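Nuclear inclusion protein A (Tobacco vein mottling virus, PDB 3MMG) is a 3C-type viral protease that probably acts as a cysteine peptidase, cutting the viral polyprotein at specific sites. Local coordinates at residues L4-R9 against K106-M111; C17-E22 against P92-K97; H46-N51 against A67-L72; I82-M87 against T189-A194; P154-S157 against N162-G165. The protein carries 3 engineered substitutions. All blocks are in the same frame, centred on the assembly; numbering follows the deposited sequence. Where two conformers were deposited one is given.

Interaction 1: L4-R9 against K106-M111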
# COMPACT_ATOMS: atom_id res chain seq x y z
N LEU A 4 12.75 6.59 26.17
CA LEU A 4 12.11 7.33 25.10
C LEU A 4 11.68 6.47 23.91
O LEU A 4 10.54 6.58 23.43
CB LEU A 4 13.07 8.45 24.65
CG LEU A 4 12.58 9.28 23.46
CD1 LEU A 4 11.25 9.97 23.76
CD2 LEU A 4 13.65 10.29 23.04
N LEU A 5 12.59 5.63 23.42
CA LEU A 5 12.37 4.84 22.21
C LEU A 5 11.86 3.44 22.54
O LEU A 5 12.24 2.83 23.56
CB LEU A 5 13.67 4.74 21.42
CG LEU A 5 14.27 6.12 21.16
CD1 LEU A 5 15.72 6.04 20.71
CD2 LEU A 5 13.41 6.89 20.13
N LYS A 6 11.00 2.92 21.65
CA LYS A 6 10.38 1.62 21.84
C LYS A 6 11.41 0.51 21.63
O LYS A 6 12.33 0.64 20.83
CB LYS A 6 9.24 1.44 20.85
CG LYS A 6 8.04 2.37 21.09
CD LYS A 6 7.45 2.14 22.47
CE LYS A 6 5.98 2.57 22.47
NZ LYS A 6 5.26 2.07 23.69
N GLY A 7 11.20 -0.59 22.35
CA GLY A 7 12.07 -1.77 22.29
C GLY A 7 11.83 -2.63 21.06
O GLY A 7 11.08 -2.27 20.14
N VAL A 8 12.46 -3.79 21.07
CA VAL A 8 12.35 -4.73 19.93
C VAL A 8 10.89 -5.14 19.62
O VAL A 8 10.10 -5.39 20.53
CB VAL A 8 13.27 -5.98 20.14
CG1 VAL A 8 14.75 -5.51 20.25
CG2 VAL A 8 12.87 -6.82 21.38
N ARG A 9 10.55 -5.16 18.33
CA ARG A 9 9.21 -5.53 17.83
C ARG A 9 9.33 -6.50 16.68
O ARG A 9 10.30 -6.43 15.92
CB ARG A 9 8.45 -4.26 17.36
CG ARG A 9 7.10 -4.50 16.63
CD ARG A 9 6.24 -3.22 16.48
NE ARG A 9 5.68 -2.78 17.76
CZ ARG A 9 4.65 -3.35 18.38
NH1 ARG A 9 4.02 -4.40 17.87
NH2 ARG A 9 4.25 -2.85 19.55
N LYS A 106 -0.16 10.39 18.16
CA LYS A 106 0.70 9.64 19.07
C LYS A 106 1.68 8.73 18.30
O LYS A 106 2.77 8.41 18.78
CB LYS A 106 -0.14 8.78 20.02
CG LYS A 106 0.66 7.98 21.07
CD LYS A 106 -0.26 7.23 22.06
CE LYS A 106 0.54 6.13 22.77
NZ LYS A 106 -0.20 5.66 23.99
N ASP A 107 1.28 8.32 17.10
CA ASP A 107 2.04 7.30 16.38
C ASP A 107 3.37 7.75 15.83
O ASP A 107 3.53 8.88 15.38
CB ASP A 107 1.21 6.83 15.20
CG ASP A 107 0.12 5.86 15.61
OD1 ASP A 107 0.42 4.90 16.35
OD2 ASP A 107 -1.03 6.11 15.21
N ARG A 108 4.31 6.81 15.81
CA ARG A 108 5.46 6.92 14.93
C ARG A 108 5.43 5.64 14.10
O ARG A 108 4.88 4.61 14.54
CB ARG A 108 6.75 7.00 15.75
CG ARG A 108 6.72 8.21 16.71
CD ARG A 108 8.06 8.45 17.36
NE ARG A 108 8.45 7.40 18.32
CZ ARG A 108 8.10 7.40 19.61
NH1 ARG A 108 7.33 8.37 20.09
NH2 ARG A 108 8.52 6.43 20.42
N VAL A 109 6.01 5.70 12.91
CA VAL A 109 5.88 4.57 11.97
C VAL A 109 7.22 4.06 11.44
O VAL A 109 8.18 4.82 11.30
CB VAL A 109 4.97 4.91 10.74
CG1 VAL A 109 3.52 5.19 11.18
CG2 VAL A 109 5.54 6.09 9.93
N CYS A 110 7.27 2.74 11.19
CA CYS A 110 8.36 2.10 10.41
C CYS A 110 7.82 1.54 9.10
O CYS A 110 6.72 0.97 9.09
CB CYS A 110 8.98 0.92 11.15
SG CYS A 110 9.88 1.32 12.62
N MET A 111 8.60 1.65 8.03
CA MET A 111 8.20 1.02 6.78
C MET A 111 8.66 -0.42 6.84
O MET A 111 9.78 -0.72 7.30
CB MET A 111 8.80 1.78 5.60
CG MET A 111 8.27 1.27 4.26
SD MET A 111 8.85 2.31 2.89
CE MET A 111 8.12 3.89 3.30
O HOH W 1 8.13 7.68 23.43

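Interaction 2: C17-E22 against P92-K97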
# COMPACT_ATOMS: atom_id res chain seq x y z
N CYS A 17 2.98 -11.01 4.44
CA CYS A 17 1.83 -10.64 3.62
C CYS A 17 2.15 -9.59 2.56
O CYS A 17 1.29 -9.23 1.76
CB CYS A 17 0.71 -10.14 4.51
SG CYS A 17 0.09 -11.46 5.58
N VAL A 18 3.39 -9.11 2.53
CA VAL A 18 3.75 -8.13 1.53
C VAL A 18 4.00 -8.84 0.21
O VAL A 18 4.63 -9.91 0.19
CB VAL A 18 4.97 -7.30 1.97
CG1 VAL A 18 5.50 -6.44 0.82
CG2 VAL A 18 4.59 -6.44 3.17
N CYS A 19 3.51 -8.23 -0.87
CA CYS A 19 3.63 -8.77 -2.24
C CYS A 19 4.42 -7.81 -3.13
O CYS A 19 4.49 -6.60 -2.86
CB CYS A 19 2.26 -8.89 -2.90
SG CYS A 19 0.99 -9.79 -2.02
N LEU A 20 4.98 -8.34 -4.21
CA LEU A 20 5.48 -7.48 -5.28
C LEU A 20 4.43 -7.43 -6.38
O LEU A 20 3.90 -8.45 -6.78
CB LEU A 20 6.80 -7.97 -5.88
CG LEU A 20 8.04 -8.15 -5.00
CD1 LEU A 20 9.18 -8.74 -5.83
CD2 LEU A 20 8.46 -6.86 -4.41
N LEU A 21 4.13 -6.22 -6.85
CA LEU A 21 3.14 -6.03 -7.90
C LEU A 21 3.82 -5.45 -9.15
O LEU A 21 4.52 -4.44 -9.07
CB LEU A 21 2.00 -5.12 -7.41
CG LEU A 21 1.30 -5.55 -6.12
CD1 LEU A 21 0.27 -4.48 -5.73
CD2 LEU A 21 0.65 -6.88 -6.28
N GLU A 22 3.65 -6.12 -10.28
CA GLU A 22 4.22 -5.62 -11.54
C GLU A 22 3.07 -5.51 -12.51
O GLU A 22 2.39 -6.50 -12.79
CB GLU A 22 5.31 -6.56 -12.09
CG GLU A 22 5.87 -6.07 -13.44
CD GLU A 22 6.94 -6.96 -14.07
OE1 GLU A 22 7.18 -8.09 -13.58
OE2 GLU A 22 7.53 -6.50 -15.08
N PRO A 92 -4.15 -18.78 -4.32
CA PRO A 92 -4.17 -19.24 -2.94
C PRO A 92 -4.19 -18.04 -1.98
O PRO A 92 -3.35 -17.16 -2.07
CB PRO A 92 -2.85 -20.03 -2.81
CG PRO A 92 -1.95 -19.45 -3.81
CD PRO A 92 -2.84 -19.01 -4.97
N PRO A 93 -5.20 -17.98 -1.09
CA PRO A 93 -5.32 -16.78 -0.25
C PRO A 93 -4.29 -16.62 0.86
O PRO A 93 -3.64 -17.59 1.28
CB PRO A 93 -6.70 -16.93 0.39
CG PRO A 93 -6.97 -18.38 0.37
CD PRO A 93 -6.30 -18.93 -0.86
N PHE A 94 -4.16 -15.37 1.32
CA PHE A 94 -3.36 -15.00 2.49
C PHE A 94 -4.19 -15.22 3.76
O PHE A 94 -5.41 -15.36 3.69
CB PHE A 94 -3.04 -13.51 2.38
CG PHE A 94 -2.08 -13.16 1.30
CD1 PHE A 94 -2.52 -12.95 -0.02
CD2 PHE A 94 -0.71 -13.04 1.58
CE1 PHE A 94 -1.62 -12.58 -1.04
CE2 PHE A 94 0.21 -12.71 0.55
CZ PHE A 94 -0.23 -12.48 -0.74
N PRO A 95 -3.53 -15.22 4.94
CA PRO A 95 -4.27 -15.18 6.20
C PRO A 95 -5.03 -13.86 6.35
O PRO A 95 -4.91 -12.97 5.49
CB PRO A 95 -3.17 -15.31 7.26
CG PRO A 95 -1.94 -14.91 6.60
CD PRO A 95 -2.08 -15.27 5.16
N GLN A 96 -5.80 -13.73 7.43
CA GLN A 96 -6.71 -12.60 7.62
C GLN A 96 -6.57 -12.06 9.05
O GLN A 96 -7.57 -11.76 9.73
CB GLN A 96 -8.16 -13.00 7.30
CG GLN A 96 -8.42 -13.40 5.84
CD GLN A 96 -9.88 -13.55 5.50
OE1 GLN A 96 -10.74 -12.78 5.97
NE2 GLN A 96 -10.19 -14.55 4.68
N LYS A 97 -5.33 -11.94 9.49
CA LYS A 97 -5.03 -11.54 10.87
C LYS A 97 -4.46 -10.14 11.05
O LYS A 97 -4.49 -9.62 12.17
CB LYS A 97 -4.14 -12.57 11.55
CG LYS A 97 -4.80 -13.95 11.66
CD LYS A 97 -3.89 -14.97 12.35
CE LYS A 97 -4.43 -16.40 12.14
NZ LYS A 97 -4.15 -16.91 10.74

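Interaction 3: H46-N51 against A67-L72. Engineered in segment 67-72: Ala67 (natural residue Lys).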
# COMPACT_ATOMS: atom_id res chain seq x y z
N HIS A 46 -2.89 4.16 -7.88
CA HIS A 46 -2.00 4.56 -8.96
C HIS A 46 -1.23 3.41 -9.63
O HIS A 46 -0.58 3.62 -10.66
CB HIS A 46 -1.08 5.71 -8.55
CG HIS A 46 0.14 5.32 -7.78
ND1 HIS A 46 0.22 5.46 -6.41
CD2 HIS A 46 1.37 4.91 -8.19
CE1 HIS A 46 1.43 5.11 -6.00
NE2 HIS A 46 2.15 4.78 -7.06
N LEU A 47 -1.33 2.21 -9.06
CA LEU A 47 -0.89 1.01 -9.75
C LEU A 47 -1.58 0.87 -11.11
O LEU A 47 -1.00 0.32 -12.04
CB LEU A 47 -1.18 -0.24 -8.90
CG LEU A 47 -0.94 -1.62 -9.52
CD1 LEU A 47 0.56 -1.81 -9.80
CD2 LEU A 47 -1.47 -2.64 -8.55
N PHE A 48 -2.80 1.39 -11.23
CA PHE A 48 -3.58 1.25 -12.47
C PHE A 48 -3.74 2.55 -13.24
O PHE A 48 -4.71 2.72 -13.99
CB PHE A 48 -4.92 0.61 -12.16
CG PHE A 48 -4.80 -0.72 -11.48
CD1 PHE A 48 -5.15 -0.87 -10.15
CD2 PHE A 48 -4.29 -1.81 -12.17
CE1 PHE A 48 -5.02 -2.11 -9.51
CE2 PHE A 48 -4.15 -3.05 -11.55
CZ PHE A 48 -4.51 -3.20 -10.23
N ARG A 49 -2.78 3.45 -13.07
CA ARG A 49 -2.71 4.68 -13.86
C ARG A 49 -2.85 4.40 -15.35
O ARG A 49 -3.56 5.12 -16.07
CB ARG A 49 -1.36 5.34 -13.66
CG ARG A 49 -1.26 6.14 -12.42
CD ARG A 49 0.07 6.86 -12.40
NE ARG A 49 1.23 5.97 -12.39
CZ ARG A 49 2.46 6.40 -12.10
NH1 ARG A 49 2.65 7.68 -11.81
NH2 ARG A 49 3.49 5.58 -12.11
N ARG A 50 -2.14 3.37 -15.81
CA ARG A 50 -2.20 2.94 -17.20
C ARG A 50 -3.16 1.77 -17.32
O ARG A 50 -3.06 0.79 -16.58
CB ARG A 50 -0.82 2.53 -17.71
CG ARG A 50 0.25 3.58 -17.52
CD ARG A 50 1.40 3.36 -18.50
NE ARG A 50 2.33 4.49 -18.50
CZ ARG A 50 3.00 4.92 -19.57
NH1 ARG A 50 2.86 4.32 -20.75
NH2 ARG A 50 3.82 5.96 -19.46
N ASN A 51 -4.10 1.89 -18.26
CA ASN A 51 -5.07 0.83 -18.51
C ASN A 51 -4.48 -0.42 -19.17
O ASN A 51 -3.48 -0.34 -19.92
CB ASN A 51 -6.22 1.38 -19.37
CG ASN A 51 -7.42 0.45 -19.39
OD1 ASN A 51 -7.88 -0.01 -18.34
ND2 ASN A 51 -7.93 0.16 -20.59
N ALA A 67 -2.39 -11.80 -15.47
CA ALA A 67 -2.51 -11.17 -16.79
C ALA A 67 -3.38 -9.92 -16.74
O ALA A 67 -3.27 -9.13 -15.80
CB ALA A 67 -2.98 -12.16 -17.85
N ASN A 68 -4.24 -9.74 -17.74
CA ASN A 68 -4.96 -8.49 -17.92
C ASN A 68 -5.78 -8.08 -16.69
O ASN A 68 -6.75 -8.75 -16.34
CB ASN A 68 -5.86 -8.63 -19.16
CG ASN A 68 -6.36 -7.32 -19.68
OD1 ASN A 68 -6.59 -6.37 -18.94
ND2 ASN A 68 -6.57 -7.27 -20.99
N SER A 69 -5.38 -6.98 -16.03
CA SER A 69 -6.00 -6.56 -14.76
C SER A 69 -7.46 -6.09 -14.86
O SER A 69 -8.21 -6.11 -13.87
CB SER A 69 -5.15 -5.45 -14.12
OG SER A 69 -5.60 -4.20 -14.58
N THR A 70 -7.89 -5.69 -16.07
CA THR A 70 -9.27 -5.19 -16.24
C THR A 70 -10.37 -6.24 -16.00
O THR A 70 -11.55 -5.90 -15.88
CB THR A 70 -9.47 -4.48 -17.60
OG1 THR A 70 -9.18 -5.37 -18.68
CG2 THR A 70 -8.56 -3.27 -17.72
N GLN A 71 -9.99 -7.51 -15.94
CA GLN A 71 -10.97 -8.56 -15.65
C GLN A 71 -11.24 -8.73 -14.17
O GLN A 71 -12.15 -9.47 -13.79
CB GLN A 71 -10.48 -9.90 -16.22
CG GLN A 71 -9.24 -10.47 -15.52
CD GLN A 71 -8.78 -11.75 -16.15
OE1 GLN A 71 -9.33 -12.81 -15.90
NE2 GLN A 71 -7.76 -11.65 -16.97
N LEU A 72 -10.45 -8.07 -13.33
CA LEU A 72 -10.54 -8.29 -11.89
C LEU A 72 -11.56 -7.40 -11.23
O LEU A 72 -11.71 -6.25 -11.61
CB LEU A 72 -9.17 -8.06 -11.25
CG LEU A 72 -7.97 -8.86 -11.79
CD1 LEU A 72 -6.66 -8.25 -11.30
CD2 LEU A 72 -8.06 -10.32 -11.39

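Interaction 4: I82-M87 against T189-A194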
# COMPACT_ATOMS: atom_id res chain seq x y z
N ILE A 82 -5.83 4.26 -2.35
CA ILE A 82 -5.92 2.84 -1.98
C ILE A 82 -7.02 2.12 -2.79
O ILE A 82 -8.11 2.67 -3.01
CB ILE A 82 -6.19 2.64 -0.47
CG1 ILE A 82 -5.12 3.38 0.37
CG2 ILE A 82 -6.21 1.11 -0.11
CD1 ILE A 82 -5.30 3.29 1.90
N ILE A 83 -6.72 0.90 -3.21
CA ILE A 83 -7.68 0.06 -3.93
C ILE A 83 -7.55 -1.36 -3.41
O ILE A 83 -6.48 -1.76 -2.97
CB ILE A 83 -7.47 0.13 -5.47
CG1 ILE A 83 -8.64 -0.55 -6.19
CG2 ILE A 83 -6.12 -0.48 -5.89
CD1 ILE A 83 -8.93 0.07 -7.52
N VAL A 84 -8.66 -2.10 -3.43
CA VAL A 84 -8.66 -3.50 -3.04
C VAL A 84 -9.00 -4.29 -4.30
O VAL A 84 -9.92 -3.94 -5.02
CB VAL A 84 -9.67 -3.82 -1.90
CG1 VAL A 84 -9.50 -5.25 -1.46
CG2 VAL A 84 -9.45 -2.89 -0.66
N ILE A 85 -8.22 -5.33 -4.57
CA ILE A 85 -8.41 -6.16 -5.77
C ILE A 85 -8.76 -7.56 -5.30
O ILE A 85 -8.07 -8.11 -4.44
CB ILE A 85 -7.09 -6.23 -6.61
CG1 ILE A 85 -6.51 -4.83 -6.88
CG2 ILE A 85 -7.31 -6.98 -7.91
CD1 ILE A 85 -5.04 -4.86 -7.11
N LYS A 86 -9.83 -8.14 -5.86
CA LYS A 86 -10.21 -9.48 -5.47
C LYS A 86 -9.58 -10.49 -6.43
O LYS A 86 -9.70 -10.35 -7.64
CB LYS A 86 -11.73 -9.66 -5.45
CG LYS A 86 -12.18 -10.94 -4.73
CD LYS A 86 -13.68 -11.12 -4.74
CE LYS A 86 -14.07 -12.39 -3.97
NZ LYS A 86 -15.48 -12.29 -3.43
N MET A 87 -8.94 -11.51 -5.88
CA MET A 87 -8.30 -12.51 -6.72
C MET A 87 -9.28 -13.64 -7.06
O MET A 87 -10.24 -13.92 -6.31
CB MET A 87 -7.08 -13.07 -6.00
CG MET A 87 -5.96 -12.03 -5.78
SD MET A 87 -5.18 -11.56 -7.33
CE MET A 87 -5.83 -9.92 -7.58
N THR A 189 -15.46 -2.81 6.50
CA THR A 189 -16.11 -2.06 5.43
C THR A 189 -15.71 -2.47 4.01
O THR A 189 -16.56 -2.50 3.11
CB THR A 189 -15.86 -0.54 5.59
OG1 THR A 189 -16.20 -0.15 6.92
CG2 THR A 189 -16.68 0.28 4.59
N TYR A 190 -14.43 -2.77 3.81
CA TYR A 190 -13.92 -2.99 2.46
C TYR A 190 -13.61 -4.47 2.16
O TYR A 190 -13.74 -4.92 1.02
CB TYR A 190 -12.71 -2.10 2.17
CG TYR A 190 -13.08 -0.64 2.05
CD1 TYR A 190 -13.18 0.18 3.18
CD2 TYR A 190 -13.39 -0.09 0.80
CE1 TYR A 190 -13.55 1.51 3.07
CE2 TYR A 190 -13.76 1.23 0.68
CZ TYR A 190 -13.83 2.03 1.81
OH TYR A 190 -14.21 3.36 1.65
N LEU A 191 -13.21 -5.22 3.18
CA LEU A 191 -12.83 -6.61 2.94
C LEU A 191 -13.96 -7.59 3.27
O LEU A 191 -14.26 -8.47 2.46
CB LEU A 191 -11.53 -6.98 3.67
CG LEU A 191 -10.36 -5.98 3.50
CD1 LEU A 191 -9.07 -6.47 4.14
CD2 LEU A 191 -10.14 -5.70 2.03
N ASP A 192 -14.57 -7.44 4.44
CA ASP A 192 -15.58 -8.39 4.90
C ASP A 192 -16.88 -8.19 4.13
O ASP A 192 -17.66 -9.13 3.96
CB ASP A 192 -15.83 -8.23 6.41
CG ASP A 192 -14.66 -8.72 7.27
OD1 ASP A 192 -13.76 -9.41 6.76
OD2 ASP A 192 -14.64 -8.41 8.49
N ALA A 193 -17.10 -6.97 3.64
CA ALA A 193 -18.35 -6.58 2.98
C ALA A 193 -18.52 -7.22 1.61
O ALA A 193 -17.67 -7.06 0.72
CB ALA A 193 -18.46 -5.07 2.90
N ALA A 194 -19.65 -7.91 1.43
CA ALA A 194 -19.94 -8.65 0.19
C ALA A 194 -20.31 -7.75 -0.99
O ALA A 194 -20.13 -8.13 -2.15
CB ALA A 194 -21.05 -9.70 0.45

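Interaction 5: P154-S157 against N162-G165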
# COMPACT_ATOMS: atom_id res chain seq x y z
N PRO A 154 3.81 -1.05 3.45
CA PRO A 154 3.11 -0.63 4.67
C PRO A 154 3.93 0.26 5.60
O PRO A 154 5.14 0.07 5.77
CB PRO A 154 2.78 -1.95 5.39
CG PRO A 154 3.72 -2.96 4.82
CD PRO A 154 4.00 -2.51 3.38
N LEU A 155 3.24 1.23 6.19
CA LEU A 155 3.74 1.98 7.34
C LEU A 155 3.07 1.45 8.59
O LEU A 155 1.83 1.40 8.66
CB LEU A 155 3.45 3.48 7.18
CG LEU A 155 4.30 4.28 6.18
CD1 LEU A 155 5.79 4.23 6.53
CD2 LEU A 155 4.05 3.85 4.71
N VAL A 156 3.89 1.04 9.54
CA VAL A 156 3.44 0.26 10.69
C VAL A 156 3.68 1.05 11.98
O VAL A 156 4.77 1.57 12.19
CB VAL A 156 4.19 -1.11 10.76
CG1 VAL A 156 3.73 -1.94 11.96
CG2 VAL A 156 3.96 -1.90 9.47
N SER A 157 2.67 1.16 12.83
CA SER A 157 2.86 1.87 14.11
C SER A 157 3.81 1.11 15.05
O SER A 157 3.69 -0.10 15.23
CB SER A 157 1.51 1.98 14.83
OG SER A 157 1.73 2.49 16.15
N ASN A 162 0.00 -2.02 14.36
CA ASN A 162 -1.05 -1.92 13.35
C ASN A 162 -0.52 -1.27 12.07
O ASN A 162 0.38 -0.42 12.12
CB ASN A 162 -2.22 -1.08 13.85
CG ASN A 162 -3.12 -1.82 14.87
OD1 ASN A 162 -2.72 -2.79 15.57
ND2 ASN A 162 -4.34 -1.33 14.97
N ILE A 163 -1.08 -1.67 10.94
CA ILE A 163 -0.74 -1.02 9.67
C ILE A 163 -1.56 0.25 9.57
O ILE A 163 -2.80 0.19 9.68
CB ILE A 163 -1.03 -1.95 8.49
CG1 ILE A 163 -0.23 -3.27 8.65
CG2 ILE A 163 -0.75 -1.24 7.15
CD1 ILE A 163 -0.57 -4.31 7.60
N LEU A 164 -0.89 1.39 9.34
CA LEU A 164 -1.58 2.70 9.36
C LEU A 164 -1.80 3.26 7.96
O LEU A 164 -2.62 4.15 7.77
CB LEU A 164 -0.80 3.72 10.17
CG LEU A 164 -0.46 3.36 11.62
CD1 LEU A 164 0.15 4.58 12.31
CD2 LEU A 164 -1.64 2.79 12.39
N GLY A 165 -1.05 2.74 7.00
CA GLY A 165 -1.11 3.34 5.66
C GLY A 165 -0.16 2.61 4.75
O GLY A 165 0.53 1.68 5.17

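Interaction 1: L4-R9 against K106-M111
The backbones stand well apart where Lys6 and Arg108 meet: CA of Lys6 and CA of Arg108 are 10.0 Å from each other, with 4-9 an irregular chain and 106-111 running into strand 109-116. The Arg108 side chain and one water span the gap. Arg108 bends at chi3 (-69°), which turns its guanidinium toward the chain around Leu4 and Lys6. Its NH2 lies 3.6 Å from O of Leu4, too far for a direct bond. A water bridges them, donating to O of Leu4 at 2.6 Å and accepting a longer bond from NH2 of Arg108 at 3.3 Å. The strand that Arg108 leads into belongs to the C-terminal six-stranded barrel of this chymotrypsin-like protease, and the N-terminal arm meets that barrel at its surface. The CG methylene of Lys6 lies 4.1 Å from NH2 of Arg108, a loose van der Waals touch that comes at a slant. The chain of Lys6 bends at chi2 (-60°), and its NZ ends 6.4 Å from NH2 of Arg108, so the two positive ends stay separate. Lys6 also packs on Ile158 and Arg108 on His130, while segment 4-9 touches a neighbouring molecule in the crystal.

Interaction 2: C17-E22 against P92-K97
Cys17 begins the contact beside Phe94, the residue whose CA comes nearest to its own, at 6.9 Å. Both its backbone and its side chain take part. The carbonyl O of Cys17 is 3.8 Å from CE2 of Phe94, reaching the ring obliquely, while its CB lies 4.4 Å from CD2 of Phe94. The sulfur takes a different partner: with SG beside the backbone N and anti to the carbonyl carbon (chi1 -65°), it reaches CG of Pro95 at 4.1 Å, so the sulfur rests against the proline ring, next to the phenylalanine.

Two residues on, Cys19 points its side chain back at the same aromatic ring. This is the alternation expected of a strand, and strand 18-25 is part of the antiparallel sheet of the N-terminal barrel of the chymotrypsin-like fold. The loop 92-97, on the connection toward the second barrel, lays Phe94 against that sheet. SG of Cys19 stands 4.4 Å from the ring centroid of Phe94 and 60° off the ring normal, an oblique sulfur-aromatic contact. The 3.2 Å between SG of Cys19 and CZ of Phe94 is very short, and since Cys19 was modelled in two conformers, the exact closeness is doubtful. Phe94 does not depend on the cysteines alone. It meets His61 edge-to-face and packs on Thr59 of strand 54-59 and Ile41 of strand 40-43, both of which Cys19 also touches.

Interaction 3: H46-N51 against A67-L72
Polar-to-carbon touches carry the contact between Phe48 and Ser69 and between Asn51 and Thr70. OG of Ser69 comes obliquely to the Phe48 ring, 3.6 Å from both CD2 and CE2, and CB of Ser69 follows at 3.7 Å from CE2. The hydroxyl lies between the backbone N and the carbonyl carbon (chi1 90°), which directs it to the Phe48 ring. Farther along, OD1 of Asn51 sits 3.4 Å from CG2 of Thr70, the two side chains meeting at about a right angle.

Apolar packing surrounds the ring: CG of the adjacent Leu47 lies 3.9 Å above the Phe48 plane, over the centre, and Ile83, Ile85 and Trp201 also touch Phe48. The loop 46-51 leaves strand 40-43 of the N-terminal barrel, and its first residue, His46, is hydrogen-bonded through ND1 to OD2 of Asp81 while packing on Ala151, consistent with the His-Asp pair of a chymotrypsin-like active site. A bound peptide stacks an aromatic side chain on the His46 ring and hydrogen-bonds to NE2 through a polar side chain.

Hydrogen bonds shape the turn at 68-71, just after the engineered Ala67. OD1 of Asn68 accepts from N of Thr70 at 3.2 Å, an Asx turn, and from OG1 of Thr70 at 2.8 Å, both donors on one face of the amide plane. NE2 of Gln71 donates to O of Asn68 in the carbonyl plane, on a lone pair.

Interaction 4: I82-M87 against T189-A194
Val84 and Leu191 are brought together by simple staggered torsions. In Val84, CG1 is anti to the backbone N (chi1 -174°) and CG2 is anti to the carbonyl carbon, so the two methyls spread as a fork toward the helix. Leu191 has CG anti to its carbonyl carbon (chi1 -48°), and its extended chi2 carries CD2 out to that fork. CD2 of Leu191 then touches CG1 of Val84 at 3.6 Å and CG2 of Val84 at 4.0 Å, the two side chains crossing at about a right angle. A looser touch comes from the preceding helix residue: CB of Tyr190 lies 4.4 Å from CG2 of Val84, so it is the base of the tyrosine side chain, and not its ring, that meets the valine. CA of Val84 and CA of Tyr190 are 7.6 Å apart.

Phe186 touches both Val84 and Leu191, and Val84 also touches Trp197. The carbonyls of Tyr190 in the helix and of Ala193 just beyond it are both bonded to NZ of Lys75. This is the packing of the short helix after the second barrel against strand 83-86 of the first, which joins the two halves of the chymotrypsin-like protease fold.

Interaction 5: P154-S157 against N162-G165
Leu155 faces both Leu164 and Gly165 in an antiparallel hairpin whose short strand axes come within 4.7 Å and lie at 129°, and the register slips by one residue as a classic beta bulge. Three bonds hold it. N of Leu155 gives to O of Gly165 at 2.9 Å, reaching the carbonyl from above its plane, whereas N of Leu164 gives to O of Leu155 at 2.8 Å nearly along the C=O axis. N of Ser157 closes the series on O of Asn162, also 2.9 Å and almost in line. Beyond the bulge Val156 and Ile163 form a non-hydrogen-bonded pair.

Side chains sort by face. On the Val156 side, Ile163 CG2 packs on CB of Pro154 at 4.0 Å. At the turn end, Ser157 CB meets CD1 of Leu164 at 3.9 Å, while its OG, anti to the backbone N (chi1 172°), bonds to Asp107. Leu155 packs on Val109 and Met111 of the next barrel strand, and Gly165 lies across from its CB.

Two carbonyls, those of Gly165 and Asn162, also receive CA-H contacts, from Pro154 and Val156 respectively. Cross-strand bonds thus meet part of the backbone polarity of this largely buried contact, and Cys110 and Val112 take up more.

How the interactions relate
From the N terminus, interaction 1 closes a long loop, tying the arm at 4-9 to the start of barrel strand 109-116. Interaction 2 nests inside it, and interaction 3 inside interaction 2; these two meet where Leu21 packs on Leu47. Interaction 4 opens at 82-87, crosses both interaction 1 and interaction 2, and runs on to the helix after the second barrel. Interaction 5, a short hairpin, nests inside it. Interactions 3 and 4 touch through Phe48 and Ile85, in the first barrel; interactions 1 and 5 share the second barrel through neighbouring strands. Val18 against Pro154 brings interactions 2 and 5 together, linking the two halves.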